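Thiosulfate sulfurtransferase TUM1 (Saccharomyces cerevisiae, PDB 3UTN) transfers sulfur, accepting it as persulfide from NFS1 and handing it to UBA4 in the pathway that 2-thiolates the wobble uridine of tRNAs. Local coordinates at residues 30-35 with 149-154; 118-121 with 125-128; 192-197 with 202-207; 186-191 with 310-315. All coordinates share one frame; numbering follows the deposited sequence. Where two conformers were deposited one is given.

Contact 1 of 4, residues 30-35 with 149-154; sequences ISPKAF and NQYREF
P32 and Y151 bring the first turn of helix 32-41 to helix 148-153, their CA atoms 5.1 Å apart, with no hydrogen bond between the two segments. The proline ring packs on the start of the tyrosine: P32 CG rests 3.5 Å from Y151 N, and P32 CB lies 3.7 Å from Y151 CD1. One turn further on, F35 takes up the outer part of that ring. With CG anti to the backbone N (chi1 -170°), Y151 swings its ring across to the phenyl, and F35 CD2 sits near the tyrosine plane, at the ring edge, 3.4 Å from Y151 CE1. The two rings are inclined by 64° in an oblique pairing. Y151 OH, passing F35 CE2 at 3.5 Å, is hydrogen-bonded to P157 O. S31, at the N-cap, accepts from A34 N on its OG, a capping bond at the start of the helix that carries P32 and F35. F35 and Y151 both reach L145 of strand 141-145. Helices that follow neighbouring strands, here 28-30 and 141-145, and pack on one another over a five-stranded parallel sheet of order 1-5-4-2-3 belong to the rhodanese fold.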
loop_
_atom_site.group_PDB
_atom_site.type_symbol
_atom_site.label_atom_id
_atom_site.label_comp_id
_atom_site.label_asym_id
_atom_site.label_seq_id
_atom_site.Cartn_x
_atom_site.Cartn_y
_atom_site.Cartn_z
ATOM N N ILE A 30 9.715 -0.504 9.194
ATOM C CA ILE A 30 11.050 -0.400 9.709
ATOM C C ILE A 30 11.420 1.059 9.617
ATOM O O ILE A 30 11.214 1.705 8.587
ATOM C CB ILE A 30 12.032 -1.330 8.968
ATOM C CG1 ILE A 30 13.345 -1.446 9.740
ATOM C CG2 ILE A 30 12.234 -0.889 7.531
ATOM C CD1 ILE A 30 14.238 -2.552 9.243
ATOM N N SER A 31 11.921 1.583 10.720
ATOM C CA SER A 31 12.383 2.945 10.751
ATOM C C SER A 31 13.726 2.969 10.041
ATOM O O SER A 31 14.367 1.928 9.888
ATOM C CB SER A 31 12.552 3.408 12.190
ATOM O OG SER A 31 13.618 2.703 12.784
ATOM N N PRO A 32 14.159 4.154 9.605
ATOM C CA PRO A 32 15.492 4.268 9.044
ATOM C C PRO A 32 16.561 3.721 9.983
ATOM O O PRO A 32 17.437 2.976 9.538
ATOM C CB PRO A 32 15.650 5.771 8.859
ATOM C CG PRO A 32 14.270 6.229 8.567
ATOM C CD PRO A 32 13.392 5.400 9.448
ATOM N N LYS A 33 16.484 4.061 11.266
ATOM C CA LYS A 33 17.497 3.589 12.209
ATOM C C LYS A 33 17.487 2.079 12.326
ATOM O O LYS A 33 18.541 1.456 12.285
ATOM C CB LYS A 33 17.388 4.252 13.586
ATOM C CG LYS A 33 16.193 3.853 14.435
ATOM C CD LYS A 33 16.219 4.574 15.780
ATOM C CE LYS A 33 16.731 6.000 15.632
ATOM N NZ LYS A 33 16.402 6.872 16.796
ATOM N N ALA A 34 16.297 1.500 12.446
ATOM C CA ALA A 34 16.169 0.057 12.527
ATOM C C ALA A 34 16.658 -0.537 11.224
ATOM O O ALA A 34 17.289 -1.582 11.211
ATOM C CB ALA A 34 14.734 -0.340 12.793
ATOM N N PHE A 35 16.383 0.154 10.126
ATOM C CA PHE A 35 16.848 -0.307 8.839
ATOM C C PHE A 35 18.365 -0.365 8.754
ATOM O O PHE A 35 18.911 -1.375 8.345
ATOM C CB PHE A 35 16.291 0.536 7.703
ATOM C CG PHE A 35 16.952 0.264 6.394
ATOM C CD1 PHE A 35 16.662 -0.894 5.683
ATOM C CD2 PHE A 35 17.907 1.136 5.897
ATOM C CE1 PHE A 35 17.281 -1.152 4.474
ATOM C CE2 PHE A 35 18.530 0.880 4.691
ATOM C CZ PHE A 35 18.214 -0.267 3.980
ATOM N N ASN A 149 11.219 9.388 3.346
ATOM C CA ASN A 149 11.255 10.812 3.655
ATOM C C ASN A 149 12.134 11.064 4.857
ATOM O O ASN A 149 13.038 11.893 4.812
ATOM C CB ASN A 149 9.859 11.353 3.943
ATOM C CG ASN A 149 9.024 11.509 2.690
ATOM O OD1 ASN A 149 9.524 11.384 1.575
ATOM N ND2 ASN A 149 7.746 11.795 2.871
ATOM N N GLN A 150 11.869 10.325 5.925
ATOM C CA GLN A 150 12.597 10.507 7.165
ATOM C C GLN A 150 14.000 10.004 6.989
ATOM O O GLN A 150 14.951 10.614 7.453
ATOM C CB GLN A 150 11.899 9.778 8.300
ATOM C CG GLN A 150 10.632 10.484 8.724
ATOM C CD GLN A 150 10.902 11.886 9.224
ATOM O OE1 GLN A 150 10.913 12.123 10.425
ATOM N NE2 GLN A 150 11.130 12.821 8.301
ATOM N N TYR A 151 14.105 8.889 6.277
ATOM C CA TYR A 151 15.372 8.324 5.909
ATOM C C TYR A 151 16.256 9.384 5.271
ATOM O O TYR A 151 17.418 9.546 5.647
ATOM C CB TYR A 151 15.124 7.187 4.930
ATOM C CG TYR A 151 16.334 6.370 4.642
ATOM C CD1 TYR A 151 16.586 5.204 5.351
ATOM C CD2 TYR A 151 17.229 6.758 3.657
ATOM C CE1 TYR A 151 17.704 4.440 5.082
ATOM C CE2 TYR A 151 18.354 6.013 3.388
ATOM C CZ TYR A 151 18.583 4.854 4.104
ATOM O OH TYR A 151 19.689 4.109 3.833
ATOM N N ARG A 152 15.698 10.102 4.301
ATOM C CA ARG A 152 16.447 11.148 3.626
ATOM C C ARG A 152 16.632 12.352 4.530
ATOM O O ARG A 152 17.734 12.873 4.644
ATOM C CB ARG A 152 15.761 11.556 2.332
ATOM C CG ARG A 152 16.002 10.583 1.199
ATOM C CD ARG A 152 15.161 10.971 0.002
ATOM N NE ARG A 152 13.734 10.902 0.313
ATOM C CZ ARG A 152 12.769 10.983 -0.597
ATOM N NH1 ARG A 152 13.073 11.124 -1.882
ATOM N NH2 ARG A 152 11.505 10.914 -0.217
ATOM N N GLU A 153 15.557 12.767 5.190
ATOM C CA GLU A 153 15.606 13.925 6.085
ATOM C C GLU A 153 16.739 13.780 7.080
ATOM O O GLU A 153 17.484 14.721 7.322
ATOM C CB GLU A 153 14.277 14.123 6.819
ATOM C CG GLU A 153 14.320 15.233 7.867
ATOM C CD GLU A 153 13.046 16.058 7.916
ATOM O OE1 GLU A 153 11.938 15.471 7.923
ATOM O OE2 GLU A 153 13.161 17.307 7.962
ATOM N N PHE A 154 16.873 12.586 7.641
ATOM C CA PHE A 154 17.880 12.348 8.652
ATOM C C PHE A 154 19.141 11.737 8.070
ATOM O O PHE A 154 19.967 11.185 8.792
ATOM C CB PHE A 154 17.279 11.559 9.813
ATOM C CG PHE A 154 16.271 12.350 10.581
ATOM C CD1 PHE A 154 16.678 13.209 11.598
ATOM C CD2 PHE A 154 14.925 12.296 10.247
ATOM C CE1 PHE A 154 15.749 13.969 12.293
ATOM C CE2 PHE A 154 13.992 13.056 10.937
ATOM C CZ PHE A 154 14.406 13.892 11.963
#

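Contact 2 of 4, residues 118-121 with 125-128; sequences VYDR and FSSP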
loop_
_atom_site.group_PDB
_atom_site.type_symbol
_atom_site.label_atom_id
_atom_site.label_comp_id
_atom_site.label_asym_id
_atom_site.label_seq_id
_atom_site.Cartn_x
_atom_site.Cartn_y
_atom_site.Cartn_z
ATOM N N VAL A 118 10.927 -1.888 1.698
ATOM C CA VAL A 118 10.228 -1.128 0.716
ATOM C C VAL A 118 10.166 0.296 1.177
ATOM O O VAL A 118 9.965 0.582 2.348
ATOM C CB VAL A 118 8.815 -1.654 0.519
ATOM C CG1 VAL A 118 8.138 -0.865 -0.581
ATOM C CG2 VAL A 118 8.872 -3.127 0.163
ATOM N N TYR A 119 10.342 1.193 0.233
ATOM C CA TYR A 119 10.154 2.576 0.527
ATOM C C TYR A 119 9.662 3.207 -0.738
ATOM O O TYR A 119 9.620 2.576 -1.790
ATOM C CB TYR A 119 11.465 3.201 0.981
ATOM C CG TYR A 119 12.568 3.181 -0.041
ATOM C CD1 TYR A 119 13.338 2.037 -0.254
ATOM C CD2 TYR A 119 12.847 4.310 -0.793
ATOM C CE1 TYR A 119 14.355 2.032 -1.188
ATOM C CE2 TYR A 119 13.866 4.319 -1.716
ATOM C CZ TYR A 119 14.614 3.183 -1.907
ATOM O OH TYR A 119 15.616 3.212 -2.829
ATOM N N ASP A 120 9.265 4.454 -0.623
ATOM C CA ASP A 120 8.968 5.223 -1.796
ATOM C C ASP A 120 9.398 6.636 -1.502
ATOM O O ASP A 120 9.695 6.970 -0.353
ATOM C CB ASP A 120 7.489 5.105 -2.170
ATOM C CG ASP A 120 6.563 5.625 -1.104
ATOM O OD1 ASP A 120 6.951 6.521 -0.331
ATOM O OD2 ASP A 120 5.419 5.150 -1.054
ATOM N N ARG A 121 9.442 7.464 -2.531
ATOM C CA ARG A 121 9.934 8.815 -2.361
ATOM C C ARG A 121 8.867 9.747 -1.852
ATOM O O ARG A 121 9.166 10.855 -1.427
ATOM C CB ARG A 121 10.502 9.328 -3.668
ATOM C CG ARG A 121 11.686 8.508 -4.094
ATOM C CD ARG A 121 12.216 8.934 -5.438
ATOM N NE ARG A 121 13.316 8.056 -5.797
ATOM C CZ ARG A 121 14.539 8.148 -5.290
ATOM N NH1 ARG A 121 14.827 9.089 -4.407
ATOM N NH2 ARG A 121 15.473 7.294 -5.669
ATOM N N PHE A 125 3.332 5.987 0.385
ATOM C CA PHE A 125 2.327 6.252 -0.590
ATOM C C PHE A 125 2.095 4.993 -1.397
ATOM O O PHE A 125 1.021 4.431 -1.359
ATOM C CB PHE A 125 2.775 7.399 -1.469
ATOM C CG PHE A 125 1.747 7.833 -2.455
ATOM C CD1 PHE A 125 1.953 7.642 -3.809
ATOM C CD2 PHE A 125 0.570 8.439 -2.031
ATOM C CE1 PHE A 125 1.003 8.044 -4.732
ATOM C CE2 PHE A 125 -0.385 8.845 -2.949
ATOM C CZ PHE A 125 -0.166 8.648 -4.304
ATOM N N SER A 126 3.120 4.547 -2.108
ATOM C CA SER A 126 3.027 3.329 -2.895
ATOM C C SER A 126 3.815 2.223 -2.229
ATOM O O SER A 126 3.630 1.045 -2.522
ATOM C CB SER A 126 3.596 3.583 -4.280
ATOM O OG SER A 126 4.889 4.156 -4.179
ATOM N N SER A 127 4.724 2.607 -1.347
ATOM C CA SER A 127 5.551 1.626 -0.679
ATOM C C SER A 127 4.717 0.651 0.142
ATOM O O SER A 127 4.995 -0.536 0.111
ATOM C CB SER A 127 6.639 2.285 0.161
ATOM O OG SER A 127 6.081 3.155 1.114
ATOM N N PRO A 128 3.669 1.132 0.847
ATOM C CA PRO A 128 2.895 0.153 1.595
ATOM C C PRO A 128 2.278 -0.856 0.651
ATOM O O PRO A 128 2.346 -2.050 0.908
ATOM C CB PRO A 128 1.812 0.998 2.269
ATOM C CG PRO A 128 2.400 2.363 2.342
ATOM C CD PRO A 128 3.136 2.490 1.049
#
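D120 OD2 gathers three successive backbone N-H groups, those of F125, S126 and S127, and these hydrogen bonds carry the polar part of the contact. The shortest comes from S126 N, 2.6 Å from D120 OD2 and nearly in line with the C-O bond. F125 N reaches D120 OD2 on its syn lone pair at 2.7 Å. S127 N, also 2.7 Å from D120 OD2, arrives on the anti side, 31° out of the carboxylate plane, and its bond is the straightest at 164°. The carboxylate meets all three with CG set between the backbone N and the carbonyl carbon (chi1 62°). Its other oxygen, OD1, accepts from G123 N, while the hydroxyl of S126 turns to A52 O.

Van der Waals packing makes up the rest. S127 CB presses on the strand backbone, 3.3 Å from Y119 C, and V118 CG1 lies 3.6 Å from S127 CB. V118 also touches C130, A131 and L134 of helix 127-136.

Were D120 an alanine, the three N-H groups of 125-127 would probably lose their shared acceptor, and the turn into helix 127-136 its tie to the strand end. The contact lies in the beta-alpha-beta unit 115-119, 127-136, 141-145. D120 directly follows strand 115-119 much as the active-site residue C282 directly follows strand 278-281, so this loop probably corresponds to the active-site loop of the other domain. So many donors on one buried oxygen, beside a helix start, would be expected to stabilise the aspartate as an anion.

Contact 3 of 4, residues 192-197 with 202-207; sequences FQLVKS and KKFNAF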
loop_
_atom_site.group_PDB
_atom_site.type_symbol
_atom_site.label_atom_id
_atom_site.label_comp_id
_atom_site.label_asym_id
_atom_site.label_seq_id
_atom_site.Cartn_x
_atom_site.Cartn_y
_atom_site.Cartn_z
ATOM N N PHE A 192 -19.090 -6.736 -3.110
ATOM C CA PHE A 192 -20.425 -6.513 -3.595
ATOM C C PHE A 192 -21.450 -7.261 -2.767
ATOM O O PHE A 192 -22.438 -6.677 -2.367
ATOM C CB PHE A 192 -20.570 -6.872 -5.066
ATOM C CG PHE A 192 -21.897 -6.497 -5.618
ATOM C CD1 PHE A 192 -22.243 -5.160 -5.747
ATOM C CD2 PHE A 192 -22.827 -7.471 -5.955
ATOM C CE1 PHE A 192 -23.480 -4.801 -6.239
ATOM C CE2 PHE A 192 -24.069 -7.116 -6.446
ATOM C CZ PHE A 192 -24.397 -5.778 -6.587
ATOM N N GLN A 193 -21.200 -8.540 -2.501
ATOM C CA GLN A 193 -22.113 -9.327 -1.673
ATOM C C GLN A 193 -22.287 -8.676 -0.313
ATOM O O GLN A 193 -23.404 -8.527 0.164
ATOM C CB GLN A 193 -21.647 -10.779 -1.523
ATOM C CG GLN A 193 -22.558 -11.651 -0.656
ATOM C CD GLN A 193 -24.045 -11.542 -1.004
ATOM O OE1 GLN A 193 -24.424 -11.187 -2.124
ATOM N NE2 GLN A 193 -24.896 -11.860 -0.033
ATOM N N LEU A 194 -21.176 -8.273 0.294
ATOM C CA LEU A 194 -21.217 -7.603 1.584
ATOM C C LEU A 194 -22.078 -6.362 1.526
ATOM O O LEU A 194 -22.865 -6.100 2.428
ATOM C CB LEU A 194 -19.806 -7.247 2.049
ATOM C CG LEU A 194 -19.008 -8.461 2.512
ATOM C CD1 LEU A 194 -17.540 -8.094 2.608
ATOM C CD2 LEU A 194 -19.560 -9.000 3.826
ATOM N N VAL A 195 -21.931 -5.608 0.446
ATOM C CA VAL A 195 -22.681 -4.384 0.283
ATOM C C VAL A 195 -24.108 -4.693 -0.132
ATOM O O VAL A 195 -25.045 -4.120 0.411
ATOM C CB VAL A 195 -22.013 -3.453 -0.736
ATOM C CG1 VAL A 195 -22.886 -2.240 -1.004
ATOM C CG2 VAL A 195 -20.658 -3.024 -0.210
ATOM N N LYS A 196 -24.255 -5.598 -1.096
ATOM C CA LYS A 196 -25.572 -6.034 -1.543
ATOM C C LYS A 196 -26.364 -6.579 -0.366
ATOM O O LYS A 196 -27.541 -6.281 -0.227
ATOM C CB LYS A 196 -25.455 -7.090 -2.641
ATOM C CG LYS A 196 -26.791 -7.528 -3.211
ATOM C CD LYS A 196 -26.612 -8.540 -4.328
ATOM C CE LYS A 196 -27.958 -8.959 -4.902
ATOM N NZ LYS A 196 -28.814 -7.788 -5.243
ATOM N N SER A 197 -25.709 -7.363 0.485
ATOM C CA SER A 197 -26.363 -7.931 1.661
ATOM C C SER A 197 -26.499 -6.921 2.796
ATOM O O SER A 197 -27.135 -7.209 3.807
ATOM C CB SER A 197 -25.617 -9.169 2.145
ATOM O OG SER A 197 -24.314 -8.819 2.565
ATOM N N LYS A 202 -21.687 -4.037 8.859
ATOM C CA LYS A 202 -22.026 -4.972 9.931
ATOM C C LYS A 202 -20.876 -5.924 10.216
ATOM O O LYS A 202 -20.500 -6.121 11.365
ATOM C CB LYS A 202 -23.272 -5.787 9.573
ATOM C CG LYS A 202 -24.598 -5.070 9.769
ATOM C CD LYS A 202 -25.762 -5.975 9.378
ATOM C CE LYS A 202 -27.094 -5.237 9.415
ATOM N NZ LYS A 202 -27.250 -4.291 8.274
ATOM N N LYS A 203 -20.324 -6.512 9.160
ATOM C CA LYS A 203 -19.296 -7.527 9.306
ATOM C C LYS A 203 -17.895 -6.935 9.314
ATOM O O LYS A 203 -16.965 -7.565 9.795
ATOM C CB LYS A 203 -19.407 -8.594 8.211
ATOM C CG LYS A 203 -20.738 -9.334 8.166
ATOM C CD LYS A 203 -20.540 -10.845 8.124
ATOM C CE LYS A 203 -19.984 -11.338 6.796
ATOM N NZ LYS A 203 -21.044 -11.484 5.758
ATOM N N PHE A 204 -17.744 -5.728 8.776
ATOM C CA PHE A 204 -16.419 -5.145 8.606
ATOM C C PHE A 204 -16.351 -3.684 8.959
ATOM O O PHE A 204 -17.314 -2.939 8.815
ATOM C CB PHE A 204 -15.931 -5.302 7.162
ATOM C CG PHE A 204 -15.762 -6.722 6.736
ATOM C CD1 PHE A 204 -16.809 -7.407 6.142
ATOM C CD2 PHE A 204 -14.559 -7.381 6.936
ATOM C CE1 PHE A 204 -16.659 -8.728 5.759
ATOM C CE2 PHE A 204 -14.401 -8.699 6.548
ATOM C CZ PHE A 204 -15.454 -9.376 5.960
ATOM N N ASN A 205 -15.177 -3.289 9.425
ATOM C CA ASN A 205 -14.767 -1.918 9.332
ATOM C C ASN A 205 -14.312 -1.788 7.903
ATOM O O ASN A 205 -13.378 -2.455 7.475
ATOM C CB ASN A 205 -13.612 -1.658 10.274
ATOM C CG ASN A 205 -13.909 -2.126 11.673
ATOM O OD1 ASN A 205 -14.854 -1.658 12.291
ATOM N ND2 ASN A 205 -13.121 -3.072 12.166
ATOM N N ALA A 206 -15.013 -0.977 7.137
ATOM C CA ALA A 206 -14.652 -0.845 5.752
ATOM C C ALA A 206 -14.229 0.584 5.560
ATOM O O ALA A 206 -15.025 1.507 5.677
ATOM C CB ALA A 206 -15.807 -1.229 4.850
ATOM N N PHE A 207 -12.943 0.762 5.318
ATOM C CA PHE A 207 -12.403 2.090 5.195
ATOM C C PHE A 207 -11.960 2.364 3.801
ATOM O O PHE A 207 -11.389 1.516 3.122
ATOM C CB PHE A 207 -11.250 2.301 6.151
ATOM C CG PHE A 207 -11.644 2.167 7.573
ATOM C CD1 PHE A 207 -12.417 3.143 8.185
ATOM C CD2 PHE A 207 -11.262 1.055 8.296
ATOM C CE1 PHE A 207 -12.800 3.009 9.507
ATOM C CE2 PHE A 207 -11.631 0.920 9.619
ATOM C CZ PHE A 207 -12.400 1.897 10.225
#
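L194 meets F204 in the buried part of this contact and K203 on its exposed flank. It lies in the second, catalytic rhodanese domain, where the chain passes from helix 188-196 through helix 200-203 into strand 205-208 of the parallel sheet. The tight part is apolar: both methyls of the leucine converge on one corner of the phenyl ring, L194 CD1 at 3.3 Å and CD2 at 3.5 Å from F204 CE1. The two side chains cross at about a right angle. L194 sets its CG anti to the carbonyl carbon (chi1 -73°), which turns its fork toward the chain leaving helix 200-203. I279 of strand 278-281 touches both L194 and F204, and L200 also packs on the leucine.

Toward solvent the packing thins. K203, bent along its chain, brings its CE to 3.8 Å and its NZ to 3.5 Å from L194 CD2. That ammonium forms a salt bridge with E199, in the short connection between the two segments. The backbones stand well apart, the CA atoms of L194 and K203 being 8.0 Å distant. With no hydrogen bond spanning the segments, helix 188-196 and the end of helix 200-203, with the residue leading into strand 205-208, are joined here by dispersion and the exclusion of water.

Contact 4 of 4, residues 186-191 with 310-315; sequences VDYEEM and WTEWVL
Y188 and M191 pack against E312 and W313 where helix 188-196 meets helix 309-317, a largely buried helix-to-helix contact on one side of the second parallel sheet. In W313 a chi1 of -179° turns CG away from the backbone N and carries the indole toward Y188 and M191. Y188 CE1 lies 3.5 Å from W313 CE3, the phenol and the indole's six-membered ring being inclined at 54° in an oblique pairing. M191 meets the indole at its edge: M191 C sits near the ring plane, 3.6 Å from W313 CZ3, and M191 CB is 3.9 Å from the same atom.

The helices follow strands 185-186 and 303-306, neighbours in the sheet of the rhodanese domain that holds the catalytic C282, and Y306 of the second strand touches Y188, M191 and W313. W313 NE1 is hydrogen-bonded to W321 O. Replacing W313 by alanine would probably open a gap beside Y188 and M191 and leave W321 O without that donor.

E312 supplies the polar part of the contact. Its OE1 passes 3.2 Å from Y188 CB and is hydrogen-bonded to Y306 OH. A water accepts from Y188 N at 2.7 Å and donates to E312 OE2, also at 2.7 Å; that oxygen is in addition salt-bridged to K316.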
loop_
_atom_site.group_PDB
_atom_site.type_symbol
_atom_site.label_atom_id
_atom_site.label_comp_id
_atom_site.label_asym_id
_atom_site.label_seq_id
_atom_site.Cartn_x
_atom_site.Cartn_y
_atom_site.Cartn_z
ATOM N N VAL A 186 -9.810 -8.409 -0.548
ATOM C CA VAL A 186 -11.223 -8.624 -0.738
ATOM C C VAL A 186 -11.459 -8.463 -2.220
ATOM O O VAL A 186 -11.043 -7.476 -2.819
ATOM C CB VAL A 186 -12.087 -7.606 0.011
ATOM C CG1 VAL A 186 -13.509 -8.125 0.106
ATOM C CG2 VAL A 186 -11.526 -7.348 1.396
ATOM N N ASP A 187 -12.094 -9.461 -2.814
ATOM C CA ASP A 187 -12.455 -9.387 -4.208
ATOM C C ASP A 187 -13.778 -8.664 -4.310
ATOM O O ASP A 187 -14.506 -8.529 -3.322
ATOM C CB ASP A 187 -12.545 -10.786 -4.815
ATOM C CG ASP A 187 -11.192 -11.452 -4.948
ATOM O OD1 ASP A 187 -10.160 -10.749 -4.869
ATOM O OD2 ASP A 187 -11.162 -12.684 -5.139
ATOM N N TYR A 188 -14.075 -8.183 -5.510
ATOM C CA TYR A 188 -15.305 -7.472 -5.759
ATOM C C TYR A 188 -16.518 -8.290 -5.347
ATOM O O TYR A 188 -17.439 -7.763 -4.729
ATOM C CB TYR A 188 -15.432 -7.122 -7.231
ATOM C CG TYR A 188 -16.760 -6.503 -7.533
ATOM C CD1 TYR A 188 -17.021 -5.184 -7.178
ATOM C CD2 TYR A 188 -17.777 -7.244 -8.136
ATOM C CE1 TYR A 188 -18.246 -4.610 -7.441
ATOM C CE2 TYR A 188 -19.006 -6.676 -8.405
ATOM C CZ TYR A 188 -19.231 -5.360 -8.055
ATOM O OH TYR A 188 -20.442 -4.782 -8.314
ATOM N N GLU A 189 -16.510 -9.571 -5.713
ATOM C CA GLU A 189 -17.606 -10.484 -5.414
ATOM C C GLU A 189 -17.986 -10.361 -3.945
ATOM O O GLU A 189 -19.138 -10.090 -3.616
ATOM C CB GLU A 189 -17.223 -11.929 -5.765
ATOM C CG GLU A 189 -18.328 -12.956 -5.529
ATOM C CD GLU A 189 -18.019 -14.326 -6.113
ATOM O OE1 GLU A 189 -16.862 -14.790 -6.001
ATOM O OE2 GLU A 189 -18.943 -14.950 -6.681
ATOM N N GLU A 190 -17.002 -10.517 -3.068
ATOM C CA GLU A 190 -17.247 -10.409 -1.647
ATOM C C GLU A 190 -17.675 -9.005 -1.266
ATOM O O GLU A 190 -18.632 -8.834 -0.524
ATOM C CB GLU A 190 -16.016 -10.804 -0.852
ATOM C CG GLU A 190 -16.289 -10.902 0.633
ATOM C CD GLU A 190 -15.035 -11.130 1.432
ATOM O OE1 GLU A 190 -13.990 -11.422 0.823
ATOM O OE2 GLU A 190 -15.093 -11.008 2.670
ATOM N N MET A 191 -16.959 -8.006 -1.775
ATOM C CA MET A 191 -17.304 -6.617 -1.513
ATOM C C MET A 191 -18.744 -6.353 -1.891
ATOM O O MET A 191 -19.518 -5.827 -1.102
ATOM C CB MET A 191 -16.402 -5.676 -2.302
ATOM C CG MET A 191 -15.090 -5.416 -1.611
ATOM S SD MET A 191 -15.327 -4.867 0.084
ATOM C CE MET A 191 -15.929 -3.199 -0.129
ATOM N N TRP A 310 -12.474 1.536 -5.261
ATOM C CA TRP A 310 -13.565 2.343 -5.741
ATOM C C TRP A 310 -13.750 2.235 -7.221
ATOM O O TRP A 310 -14.872 2.120 -7.704
ATOM C CB TRP A 310 -13.358 3.787 -5.345
ATOM C CG TRP A 310 -14.511 4.629 -5.774
ATOM C CD1 TRP A 310 -14.499 5.706 -6.640
ATOM C CD2 TRP A 310 -15.909 4.455 -5.395
ATOM N NE1 TRP A 310 -15.757 6.215 -6.798
ATOM C CE2 TRP A 310 -16.649 5.511 -6.078
ATOM C CE3 TRP A 310 -16.593 3.571 -4.575
ATOM C CZ2 TRP A 310 -18.019 5.651 -5.941
ATOM C CZ3 TRP A 310 -17.970 3.718 -4.452
ATOM C CH2 TRP A 310 -18.664 4.735 -5.114
ATOM N N THR A 311 -12.640 2.254 -7.947
ATOM C CA THR A 311 -12.676 2.189 -9.399
ATOM C C THR A 311 -13.395 0.945 -9.878
ATOM O O THR A 311 -14.363 1.029 -10.634
ATOM C CB THR A 311 -11.267 2.229 -9.991
ATOM O OG1 THR A 311 -10.644 3.456 -9.598
ATOM C CG2 THR A 311 -11.336 2.148 -11.504
ATOM N N GLU A 312 -12.922 -0.210 -9.430
ATOM C CA GLU A 312 -13.567 -1.444 -9.797
ATOM C C GLU A 312 -14.983 -1.447 -9.272
ATOM O O GLU A 312 -15.902 -1.878 -9.963
ATOM C CB GLU A 312 -12.821 -2.637 -9.242
ATOM C CG GLU A 312 -13.427 -3.946 -9.684
ATOM C CD GLU A 312 -13.079 -5.085 -8.769
ATOM O OE1 GLU A 312 -13.123 -4.902 -7.532
ATOM O OE2 GLU A 312 -12.774 -6.168 -9.293
ATOM N N TRP A 313 -15.153 -0.962 -8.047
ATOM C CA TRP A 313 -16.464 -0.914 -7.441
ATOM C C TRP A 313 -17.451 -0.246 -8.346
ATOM O O TRP A 313 -18.487 -0.818 -8.668
ATOM C CB TRP A 313 -16.443 -0.174 -6.119
ATOM C CG TRP A 313 -17.820 -0.176 -5.549
ATOM C CD1 TRP A 313 -18.750 0.847 -5.567
ATOM C CD2 TRP A 313 -18.497 -1.303 -4.918
ATOM N NE1 TRP A 313 -19.915 0.451 -4.972
ATOM C CE2 TRP A 313 -19.829 -0.831 -4.563
ATOM C CE3 TRP A 313 -18.132 -2.606 -4.600
ATOM C CZ2 TRP A 313 -20.745 -1.643 -3.922
ATOM C CZ3 TRP A 313 -19.065 -3.417 -3.960
ATOM C CH2 TRP A 313 -20.341 -2.944 -3.636
ATOM N N VAL A 314 -17.132 0.978 -8.747
ATOM C CA VAL A 314 -17.993 1.762 -9.618
ATOM C C VAL A 314 -18.208 1.063 -10.945
ATOM O O VAL A 314 -19.348 0.878 -11.378
ATOM C CB VAL A 314 -17.409 3.157 -9.861
ATOM C CG1 VAL A 314 -18.107 3.844 -11.026
ATOM C CG2 VAL A 314 -17.559 3.974 -8.603
ATOM N N LEU A 315 -17.108 0.663 -11.572
ATOM C CA LEU A 315 -17.160 0.053 -12.894
ATOM C C LEU A 315 -17.975 -1.228 -12.915
ATOM O O LEU A 315 -18.687 -1.493 -13.876
ATOM C CB LEU A 315 -15.753 -0.200 -13.428
ATOM C CG LEU A 315 -15.029 1.061 -13.902
ATOM C CD1 LEU A 315 -13.591 0.757 -14.288
ATOM C CD2 LEU A 315 -15.780 1.710 -15.058
HETATM O O HOH W 1 -12.035 -7.540 -7.111
#

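All four contacts are mainly buried, but contact 2 lies nearest the chain's centre, while contact 3, farthest out, has an exposed lysine flank. Contacts 1 and 4 are counterparts in the two rhodanese domains: each packs the helix after the first sheet strand on the helix after the fifth, using aromatic side chains, and their centres are about 35 Å apart. Contact 2, nested within the loop closed by contact 1, is instead polar and touches it through R152 NH2 and R121 O. Contacts 3 and 4 share helix 188-196, where V195 and F192 of the former pack on W313. Only contact 2 has direct hydrogen bonds between its segments; in contact 4 a water bridges them, and contacts 1 and 3 are largely apolar packing.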